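Local atomic coordinates of takeout-like protein 1 (Epiphyas postvittana, PDB entry 3E8T), a protein that probably carries hydrophobic ligands in a long internal tunnel, which in this crystal holds ubiquinone-8. Residues Q55-E60 against H96-G101; D111-L116 against G159-F164. One frame throughout, in Å; residues are numbered along the deposited sequence. Where two conformers were deposited one is given.

Interaction 1 (Q55-E60 against H96-G101). With UQ8 (Ubiquinone-8), chain B.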
loop_
_atom_site.group_PDB
_atom_site.type_symbol
_atom_site.label_atom_id
_atom_site.label_comp_id
_atom_site.label_asym_id
_atom_site.label_seq_id
_atom_site.Cartn_x
_atom_site.Cartn_y
_atom_site.Cartn_z
ATOM N N GLN A 55 -9.186 -19.569 0.683
ATOM C CA GLN A 55 -8.734 -19.367 -0.671
ATOM C C GLN A 55 -9.402 -18.135 -1.256
ATOM O O GLN A 55 -10.624 -18.080 -1.319
ATOM C CB GLN A 55 -9.044 -20.568 -1.538
ATOM C CG GLN A 55 -8.268 -21.808 -1.114
ATOM C CD GLN A 55 -8.886 -22.557 0.031
ATOM O OE1 GLN A 55 -10.062 -22.861 0.030
ATOM N NE2 GLN A 55 -8.071 -22.845 1.055
ATOM N N PHE A 56 -8.605 -17.148 -1.645
ATOM C CA PHE A 56 -9.107 -15.858 -2.083
ATOM C C PHE A 56 -8.436 -15.426 -3.364
ATOM O O PHE A 56 -7.239 -15.636 -3.528
ATOM C CB PHE A 56 -8.777 -14.829 -0.998
ATOM C CG PHE A 56 -9.292 -13.445 -1.260
ATOM C CD1 PHE A 56 -10.607 -13.107 -0.985
ATOM C CD2 PHE A 56 -8.415 -12.467 -1.777
ATOM C CE1 PHE A 56 -11.056 -11.741 -1.263
ATOM C CE2 PHE A 56 -8.856 -11.167 -2.012
ATOM C CZ PHE A 56 -10.153 -10.854 -1.751
ATOM N N THR A 57 -9.209 -14.823 -4.266
ATOM C CA THR A 57 -8.660 -14.192 -5.439
ATOM C C THR A 57 -9.234 -12.784 -5.561
ATOM O O THR A 57 -10.386 -12.530 -5.163
ATOM C CB THR A 57 -8.942 -14.967 -6.720
ATOM O OG1 THR A 57 -10.319 -14.896 -7.048
ATOM C CG2 THR A 57 -8.504 -16.407 -6.624
ATOM N N LEU A 58 -8.438 -11.870 -6.126
ATOM C CA LEU A 58 -8.928 -10.546 -6.456
ATOM C C LEU A 58 -8.428 -10.155 -7.828
ATOM O O LEU A 58 -7.204 -10.157 -8.071
ATOM C CB LEU A 58 -8.507 -9.507 -5.442
ATOM C CG LEU A 58 -9.170 -8.142 -5.564
ATOM C CD1 LEU A 58 -10.633 -8.210 -5.145
ATOM C CD2 LEU A 58 -8.418 -7.088 -4.747
ATOM N N LYS A 59 -9.385 -9.841 -8.696
ATOM C CA LYS A 59 -9.071 -9.398 -10.051
ATOM C C LYS A 59 -9.623 -7.980 -10.201
ATOM O O LYS A 59 -10.580 -7.602 -9.534
ATOM C CB LYS A 59 -9.708 -10.339 -11.093
ATOM C CG LYS A 59 -9.151 -11.721 -11.037
ATOM C CD LYS A 59 -9.707 -12.571 -12.160
ATOM C CE LYS A 59 -9.588 -14.013 -11.910
ATOM N NZ LYS A 59 -10.500 -14.744 -12.838
ATOM N N GLU A 60 -9.028 -7.208 -11.097
ATOM C CA GLU A 60 -9.480 -5.826 -11.265
ATOM C C GLU A 60 -9.327 -5.046 -9.957
ATOM O O GLU A 60 -10.130 -4.163 -9.689
ATOM C CB GLU A 60 -10.939 -5.699 -11.773
ATOM C CG GLU A 60 -11.276 -6.237 -13.164
ATOM C CD GLU A 60 -12.644 -5.734 -13.622
ATOM O OE1 GLU A 60 -13.634 -6.296 -13.131
ATOM O OE2 GLU A 60 -12.726 -4.747 -14.406
ATOM N N HIS A 96 -13.081 -7.611 -8.141
ATOM C CA HIS A 96 -13.848 -8.830 -8.317
ATOM C C HIS A 96 -13.173 -9.942 -7.554
ATOM O O HIS A 96 -12.021 -10.303 -7.871
ATOM C CB HIS A 96 -13.890 -9.155 -9.823
ATOM C CG HIS A 96 -14.480 -10.471 -10.150
ATOM N ND1 HIS A 96 -14.165 -11.143 -11.313
ATOM C CD2 HIS A 96 -15.281 -11.284 -9.444
ATOM C CE1 HIS A 96 -14.820 -12.297 -11.328
ATOM N NE2 HIS A 96 -15.529 -12.393 -10.211
ATOM N N TYR A 97 -13.834 -10.434 -6.505
ATOM C CA TYR A 97 -13.226 -11.443 -5.637
ATOM C C TYR A 97 -13.876 -12.800 -5.820
ATOM O O TYR A 97 -15.006 -12.922 -6.274
ATOM C CB TYR A 97 -13.369 -11.047 -4.114
ATOM C CG TYR A 97 -14.708 -11.406 -3.527
ATOM C CD1 TYR A 97 -14.863 -12.567 -2.817
ATOM C CD2 TYR A 97 -15.827 -10.653 -3.765
ATOM C CE1 TYR A 97 -16.086 -12.982 -2.414
ATOM C CE2 TYR A 97 -17.062 -11.095 -3.371
ATOM C CZ TYR A 97 -17.178 -12.268 -2.704
ATOM O OH TYR A 97 -18.403 -12.738 -2.317
ATOM N N THR A 98 -13.094 -13.804 -5.417
ATOM C CA THR A 98 -13.660 -15.114 -5.144
ATOM C C THR A 98 -13.167 -15.560 -3.787
ATOM O O THR A 98 -12.064 -15.185 -3.362
ATOM C CB THR A 98 -13.392 -16.198 -6.198
ATOM O OG1 THR A 98 -12.027 -16.594 -6.141
ATOM C CG2 THR A 98 -13.780 -15.752 -7.595
ATOM N N ALA A 99 -13.987 -16.339 -3.097
ATOM C CA ALA A 99 -13.622 -16.880 -1.811
ATOM C C ALA A 99 -14.112 -18.324 -1.724
ATOM O O ALA A 99 -15.228 -18.662 -2.150
ATOM C CB ALA A 99 -14.232 -16.034 -0.698
ATOM N N GLY A 100 -13.313 -19.159 -1.044
ATOM C CA GLY A 100 -13.679 -20.507 -0.753
ATOM C C GLY A 100 -12.951 -20.969 0.501
ATOM O O GLY A 100 -12.021 -20.312 0.958
ATOM N N GLY A 101 -13.353 -22.110 1.032
ATOM C CA GLY A 101 -12.704 -22.642 2.218
ATOM C C GLY A 101 -13.425 -22.124 3.457
ATOM O O GLY A 101 -14.650 -22.236 3.618
HETATM C C45 UQ8 B . -13.105 -12.437 1.309
HETATM C C44 UQ8 B . -12.646 -12.641 2.755
HETATM C C46 UQ8 B . -13.733 -13.357 3.513
HETATM C C43 UQ8 B . -12.281 -11.345 3.453
HETATM C C42 UQ8 B . -11.404 -10.454 2.561
HETATM C C41 UQ8 B . -10.022 -11.080 2.426
HETATM C C39 UQ8 B . -8.952 -10.019 2.569
HETATM C C40 UQ8 B . -7.908 -9.787 1.479
HETATM C C38 UQ8 B . -8.869 -9.297 3.730
HETATM C C37 UQ8 B . -7.938 -8.297 3.971
HETATM C C36 UQ8 B . -8.428 -7.581 5.230
HETATM C C34 UQ8 B . -7.629 -6.332 5.554
HETATM C C35 UQ8 B . -8.153 -5.539 6.564
HETATM C C33 UQ8 B . -6.497 -5.987 4.819
HETATM C C32 UQ8 B . -5.638 -4.909 5.005
HETATM C C31 UQ8 B . -4.978 -4.581 3.639
HETATM C C29 UQ8 B . -3.888 -3.524 3.732
HETATM C C30 UQ8 B . -2.835 -3.578 4.885
HETATM C C28 UQ8 B . -3.833 -2.504 2.788
HETATM C C27 UQ8 B . -2.894 -1.480 2.765
HETATM C C26 UQ8 B . -2.610 -1.002 1.333
HETATM C C24 UQ8 B . -1.764 0.276 1.345
HETATM C C25 UQ8 B . -2.358 1.602 1.850
HETATM C C23 UQ8 B . -0.459 0.229 0.905
HETATM C C22 UQ8 B . 0.449 1.289 0.837
HETATM C C21 UQ8 B . 1.841 0.792 0.448
HETATM C C19 UQ8 B . 2.977 1.789 0.681
HETATM C C20 UQ8 B . 4.355 1.174 0.440
HETATM C C18 UQ8 B . 2.783 3.118 -0.063
HETATM C C17 UQ8 B . 3.993 4.046 0.119
HETATM C C16 UQ8 B . 3.669 5.519 -0.180
HETATM C C14 UQ8 B . 4.976 6.286 -0.346
HETATM C C15 UQ8 B . 6.158 5.956 0.584
HETATM C C13 UQ8 B . 5.129 7.253 -1.337
HETATM C C12 UQ8 B . 6.315 7.958 -1.529
HETATM C C11 UQ8 B . 6.109 9.358 -2.143
HETATM C C9 UQ8 B . 7.270 10.305 -1.785
HETATM C C10 UQ8 B . 8.521 9.548 -1.309
HETATM C C8 UQ8 B . 7.579 11.182 -2.995
HETATM C C7 UQ8 B . 8.923 10.846 -3.649
HETATM C C6 UQ8 B . 10.130 11.518 -2.950
HETATM C C1 UQ8 B . 11.287 10.767 -2.710
HETATM C C1M UQ8 B . 11.303 9.430 -3.108
HETATM C C2 UQ8 B . 12.408 11.321 -2.080
HETATM O O2 UQ8 B . 13.429 10.659 -1.873
HETATM C C3 UQ8 B . 12.391 12.649 -1.685
HETATM O O3 UQ8 B . 13.484 13.188 -1.073
HETATM C C3M UQ8 B . 14.416 13.648 -2.051
HETATM C C4 UQ8 B . 11.256 13.420 -1.902
HETATM O O4 UQ8 B . 11.259 14.728 -1.505
HETATM C C4M UQ8 B . 11.618 14.836 -0.119
HETATM C C5 UQ8 B . 10.134 12.858 -2.528
HETATM O O5 UQ8 B . 9.144 13.570 -2.718
HETATM O O HOH W 1 -11.254 -18.441 -4.172
HETATM O O HOH W 2 -11.496 -12.982 -8.636
#

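Interaction 2 (D111-L116 against G159-F164). With UQ8 (Ubiquinone-8), chain B.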
loop_
_atom_site.group_PDB
_atom_site.type_symbol
_atom_site.label_atom_id
_atom_site.label_comp_id
_atom_site.label_asym_id
_atom_site.label_seq_id
_atom_site.Cartn_x
_atom_site.Cartn_y
_atom_site.Cartn_z
ATOM N N ASP A 111 -18.394 -15.179 -5.043
ATOM C CA ASP A 111 -17.835 -14.752 -6.321
ATOM C C ASP A 111 -18.586 -13.507 -6.734
ATOM O O ASP A 111 -19.731 -13.571 -7.139
ATOM C CB ASP A 111 -18.032 -15.849 -7.361
ATOM C CG ASP A 111 -17.355 -15.544 -8.685
ATOM O OD1 ASP A 111 -17.107 -14.376 -8.983
ATOM O OD2 ASP A 111 -17.050 -16.496 -9.452
ATOM N N GLY A 112 -17.943 -12.373 -6.534
ATOM C CA GLY A 112 -18.638 -11.127 -6.675
ATOM C C GLY A 112 -17.742 -9.928 -6.572
ATOM O O GLY A 112 -16.573 -10.016 -6.924
ATOM N N GLN A 113 -18.299 -8.830 -6.097
ATOM C CA GLN A 113 -17.537 -7.623 -5.941
ATOM C C GLN A 113 -17.258 -7.358 -4.482
ATOM O O GLN A 113 -18.062 -7.656 -3.602
ATOM C CB GLN A 113 -18.284 -6.430 -6.540
ATOM C CG GLN A 113 -18.472 -6.533 -8.036
ATOM C CD GLN A 113 -17.213 -6.646 -8.832
ATOM O OE1 GLN A 113 -16.317 -5.810 -8.708
ATOM N NE2 GLN A 113 -17.136 -7.669 -9.679
ATOM N N MET A 114 -16.089 -6.768 -4.222
ATOM C CA MET A 114 -15.657 -6.404 -2.883
ATOM C C MET A 114 -15.500 -4.899 -2.739
ATOM O O MET A 114 -15.006 -4.249 -3.668
ATOM C CB MET A 114 -14.269 -7.046 -2.612
ATOM C CG MET A 114 -13.709 -6.682 -1.241
ATOM S SD MET A 114 -12.199 -7.603 -0.906
ATOM C CE MET A 114 -10.996 -6.566 -1.742
ATOM N N LYS A 115 -15.846 -4.395 -1.561
ATOM C CA LYS A 115 -15.453 -3.060 -1.131
ATOM C C LYS A 115 -15.005 -3.194 0.324
ATOM O O LYS A 115 -15.812 -3.466 1.205
ATOM C CB LYS A 115 -16.607 -2.073 -1.206
ATOM C CG LYS A 115 -16.252 -0.664 -0.740
ATOM C CD LYS A 115 -17.385 0.336 -0.926
ATOM C CE LYS A 115 -17.056 1.628 -0.178
ATOM N NZ LYS A 115 -18.160 2.626 -0.266
ATOM N N LEU A 116 -13.704 -3.063 0.547
ATOM C CA LEU A 116 -13.123 -3.163 1.846
ATOM C C LEU A 116 -12.737 -1.733 2.260
ATOM O O LEU A 116 -11.919 -1.113 1.569
ATOM C CB LEU A 116 -11.895 -4.105 1.758
ATOM C CG LEU A 116 -10.958 -4.178 2.960
ATOM C CD1 LEU A 116 -11.798 -4.698 4.149
ATOM C CD2 LEU A 116 -9.795 -5.077 2.664
ATOM N N GLY A 159 -17.492 -5.360 2.592
ATOM C CA GLY A 159 -18.655 -5.470 1.692
ATOM C C GLY A 159 -18.287 -6.489 0.630
ATOM O O GLY A 159 -17.293 -6.324 -0.069
ATOM N N LEU A 160 -19.030 -7.576 0.568
ATOM C CA LEU A 160 -18.797 -8.642 -0.415
ATOM C C LEU A 160 -20.142 -9.028 -0.999
ATOM O O LEU A 160 -21.039 -9.332 -0.240
ATOM C CB LEU A 160 -18.153 -9.884 0.225
ATOM C CG LEU A 160 -16.790 -9.702 0.863
ATOM C CD1 LEU A 160 -16.465 -10.879 1.831
ATOM C CD2 LEU A 160 -15.712 -9.566 -0.148
ATOM N N THR A 161 -20.248 -9.015 -2.319
ATOM C CA THR A 161 -21.485 -9.421 -2.969
ATOM C C THR A 161 -21.434 -10.855 -3.445
ATOM O O THR A 161 -20.390 -11.456 -3.628
ATOM C CB THR A 161 -21.853 -8.505 -4.156
ATOM O OG1 THR A 161 -21.042 -8.810 -5.272
ATOM C CG2 THR A 161 -21.721 -7.031 -3.764
ATOM N N ASN A 162 -22.614 -11.428 -3.578
ATOM C CA ASN A 162 -22.798 -12.816 -3.990
ATOM C C ASN A 162 -21.968 -13.779 -3.169
ATOM O O ASN A 162 -21.425 -14.766 -3.691
ATOM C CB ASN A 162 -22.503 -12.981 -5.452
ATOM C CG ASN A 162 -22.987 -14.319 -6.012
ATOM O OD1 ASN A 162 -24.072 -14.775 -5.646
ATOM N ND2 ASN A 162 -22.213 -14.907 -6.898
ATOM N N LEU A 163 -21.979 -13.582 -1.849
ATOM C CA LEU A 163 -21.620 -14.680 -0.959
ATOM C C LEU A 163 -22.733 -15.716 -0.999
ATOM O O LEU A 163 -23.915 -15.392 -1.104
ATOM C CB LEU A 163 -21.493 -14.176 0.490
ATOM C CG LEU A 163 -20.306 -13.240 0.792
ATOM C CD1 LEU A 163 -20.528 -12.582 2.122
ATOM C CD2 LEU A 163 -18.989 -14.034 0.759
ATOM N N PHE A 164 -22.343 -16.972 -0.862
ATOM C CA PHE A 164 -23.289 -18.066 -0.591
ATOM C C PHE A 164 -24.422 -18.150 -1.586
ATOM O O PHE A 164 -25.596 -18.347 -1.227
ATOM C CB PHE A 164 -23.885 -18.000 0.827
ATOM C CG PHE A 164 -22.825 -18.006 1.899
ATOM C CD1 PHE A 164 -22.108 -19.133 2.167
ATOM C CD2 PHE A 164 -22.508 -16.856 2.573
ATOM C CE1 PHE A 164 -21.080 -19.115 3.090
ATOM C CE2 PHE A 164 -21.531 -16.843 3.501
ATOM C CZ PHE A 164 -20.803 -17.965 3.771
HETATM C C45 UQ8 B . -13.105 -12.437 1.309
HETATM C C44 UQ8 B . -12.646 -12.641 2.755
HETATM C C46 UQ8 B . -13.733 -13.357 3.513
HETATM C C43 UQ8 B . -12.281 -11.345 3.453
HETATM C C42 UQ8 B . -11.404 -10.454 2.561
HETATM C C41 UQ8 B . -10.022 -11.080 2.426
HETATM C C39 UQ8 B . -8.952 -10.019 2.569
HETATM C C40 UQ8 B . -7.908 -9.787 1.479
HETATM C C38 UQ8 B . -8.869 -9.297 3.730
HETATM C C37 UQ8 B . -7.938 -8.297 3.971
HETATM C C36 UQ8 B . -8.428 -7.581 5.230
HETATM C C34 UQ8 B . -7.629 -6.332 5.554
HETATM C C35 UQ8 B . -8.153 -5.539 6.564
HETATM C C33 UQ8 B . -6.497 -5.987 4.819
HETATM C C32 UQ8 B . -5.638 -4.909 5.005
HETATM C C31 UQ8 B . -4.978 -4.581 3.639
HETATM C C29 UQ8 B . -3.888 -3.524 3.732
HETATM C C30 UQ8 B . -2.835 -3.578 4.885
HETATM C C28 UQ8 B . -3.833 -2.504 2.788
HETATM C C27 UQ8 B . -2.894 -1.480 2.765
HETATM C C26 UQ8 B . -2.610 -1.002 1.333
HETATM C C24 UQ8 B . -1.764 0.276 1.345
HETATM C C25 UQ8 B . -2.358 1.602 1.850
HETATM C C23 UQ8 B . -0.459 0.229 0.905
HETATM C C22 UQ8 B . 0.449 1.289 0.837
HETATM C C21 UQ8 B . 1.841 0.792 0.448
HETATM C C19 UQ8 B . 2.977 1.789 0.681
HETATM C C20 UQ8 B . 4.355 1.174 0.440
HETATM C C18 UQ8 B . 2.783 3.118 -0.063
HETATM C C17 UQ8 B . 3.993 4.046 0.119
HETATM C C16 UQ8 B . 3.669 5.519 -0.180
HETATM C C14 UQ8 B . 4.976 6.286 -0.346
HETATM C C15 UQ8 B . 6.158 5.956 0.584
HETATM C C13 UQ8 B . 5.129 7.253 -1.337
HETATM C C12 UQ8 B . 6.315 7.958 -1.529
HETATM C C11 UQ8 B . 6.109 9.358 -2.143
HETATM C C9 UQ8 B . 7.270 10.305 -1.785
HETATM C C10 UQ8 B . 8.521 9.548 -1.309
HETATM C C8 UQ8 B . 7.579 11.182 -2.995
HETATM C C7 UQ8 B . 8.923 10.846 -3.649
HETATM C C6 UQ8 B . 10.130 11.518 -2.950
HETATM C C1 UQ8 B . 11.287 10.767 -2.710
HETATM C C1M UQ8 B . 11.303 9.430 -3.108
HETATM C C2 UQ8 B . 12.408 11.321 -2.080
HETATM O O2 UQ8 B . 13.429 10.659 -1.873
HETATM C C3 UQ8 B . 12.391 12.649 -1.685
HETATM O O3 UQ8 B . 13.484 13.188 -1.073
HETATM C C3M UQ8 B . 14.416 13.648 -2.051
HETATM C C4 UQ8 B . 11.256 13.420 -1.902
HETATM O O4 UQ8 B . 11.259 14.728 -1.505
HETATM C C4M UQ8 B . 11.618 14.836 -0.119
HETATM C C5 UQ8 B . 10.134 12.858 -2.528
HETATM O O5 UQ8 B . 9.144 13.570 -2.718
#

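Interaction 1 (Q55-E60 against H96-G101)
Strands 54-77 and 82-100 form a beta hairpin in the curled antiparallel sheet of the takeout fold, and the segments 55-60 and 96-101 pair at the open end of the hairpin, their axes 4.6 Å apart. Three hydrogen-bonded pairs, Gln55 with Gly100, Thr57 with Thr98 and Lys59 with His96, alternate with the non-hydrogen-bonded pairs of Phe56 with Ala99 and Leu58 with Tyr97. These last four share one face of the sheet, and from it Phe56 reaches the bound ubiquinone. Its CG lies anti to the backbone N (chi1 -177°). CB and CG pass near the carbonyl oxygen of Thr98, and CD1 comes equally near that oxygen and the isoprenoid end. CE1 makes the closest approach to the ligand, 3.4 Å from UQ8 C45, and lies 3.7 Å from Tyr97 CB, with the two aromatic side chains crossing at about a right angle. CZ also meets Tyr97 CB, whereas CE2 approaches UQ8 C40, which sits over a face of the ring. Phe49 on strand 42-51 meets the same ring, its plane inclined by about 25°. The other side of the sheet is polar. Thr57 and Thr98 both hold OG1 in the crowded position between backbone N and carbonyl carbon, so that the two side chains cross obliquely and the hydroxyl oxygens meet. Each also binds a water, one continuing to His96 O, and the hydrogen bond between Thr57 OG1 and Thr98 OG1 is only 2.6 Å long.

Interaction 2 (D111-L116 against G159-F164)
Thr161 holds OG1 in the crowded position between its backbone N and carbonyl carbon (chi1 76°), and Asn162 sets CG anti to its own N (chi1 -166°); these two rotations let side chains take over where regular strand pairing stops. Before Leu160, strand 155-160 runs antiparallel to strand 113-133 as an ordinary beta ladder, with Lys115 and Gly159 exchanging two backbone hydrogen bonds. The shorter, from Lys115 N to Gly159 O at 2.8 Å, arrives on a lone pair of the carbonyl. Beyond Leu160 the pattern changes. Gln113 N donates almost straight (177°) to Thr161 OG1, 2.9 Å away, while Gln113 O accepts from Thr161 N, so the threonine hydroxyl stands in for a strand carbonyl. Asn162 then reaches over the corner at Gly112, its ND2 donating a hydrogen bond to Asp111 O, 2.8 Å away, in the plane of the carbonyl and nearly in that of its own amide. A weak one, Asp111 N to Asn162 O at 3.3 Å, accompanies it. On the opposite flank Met114 and Leu160 lie side by side and point the same way, Met114 CG touching Leu160 CD2 at 3.7 Å. The chemistry is thus divided: directional polar bonds at the exposed corner fix the strand end, whereas on the pocket face methyl groups meet the isoprenoid tail, Leu160 CD1 at 3.7 Å from UQ8 C45 and Leu116 CD2 at 3.8 Å from UQ8 C34.

How the interactions relate
Interactions 1 and 2 are successive pairings in one curled sheet, their centres 9 Å apart, because strand 82-100 of the first neighbours strand 113-133 of the second. The backbone joins them where Tyr97 N meets Gly112 O at 2.8 Å. Side chains add two more bridges: Tyr97 OH reaches Thr161 O at 2.7 Å, a probable hydrogen bond, and His96 NE2 is hydrogen-bonded to Asp111 OD1. Met114 of interaction 2 packs against Phe56, Leu58 and Tyr97 of interaction 1, so the apolar side chains of the two contacts form one packed cluster beside the pocket. Phe56 and Leu160 converge on the same terminal methyl, C45, so both contacts line the pocket around the tail end of ubiquinone-8, far from its quinone ring.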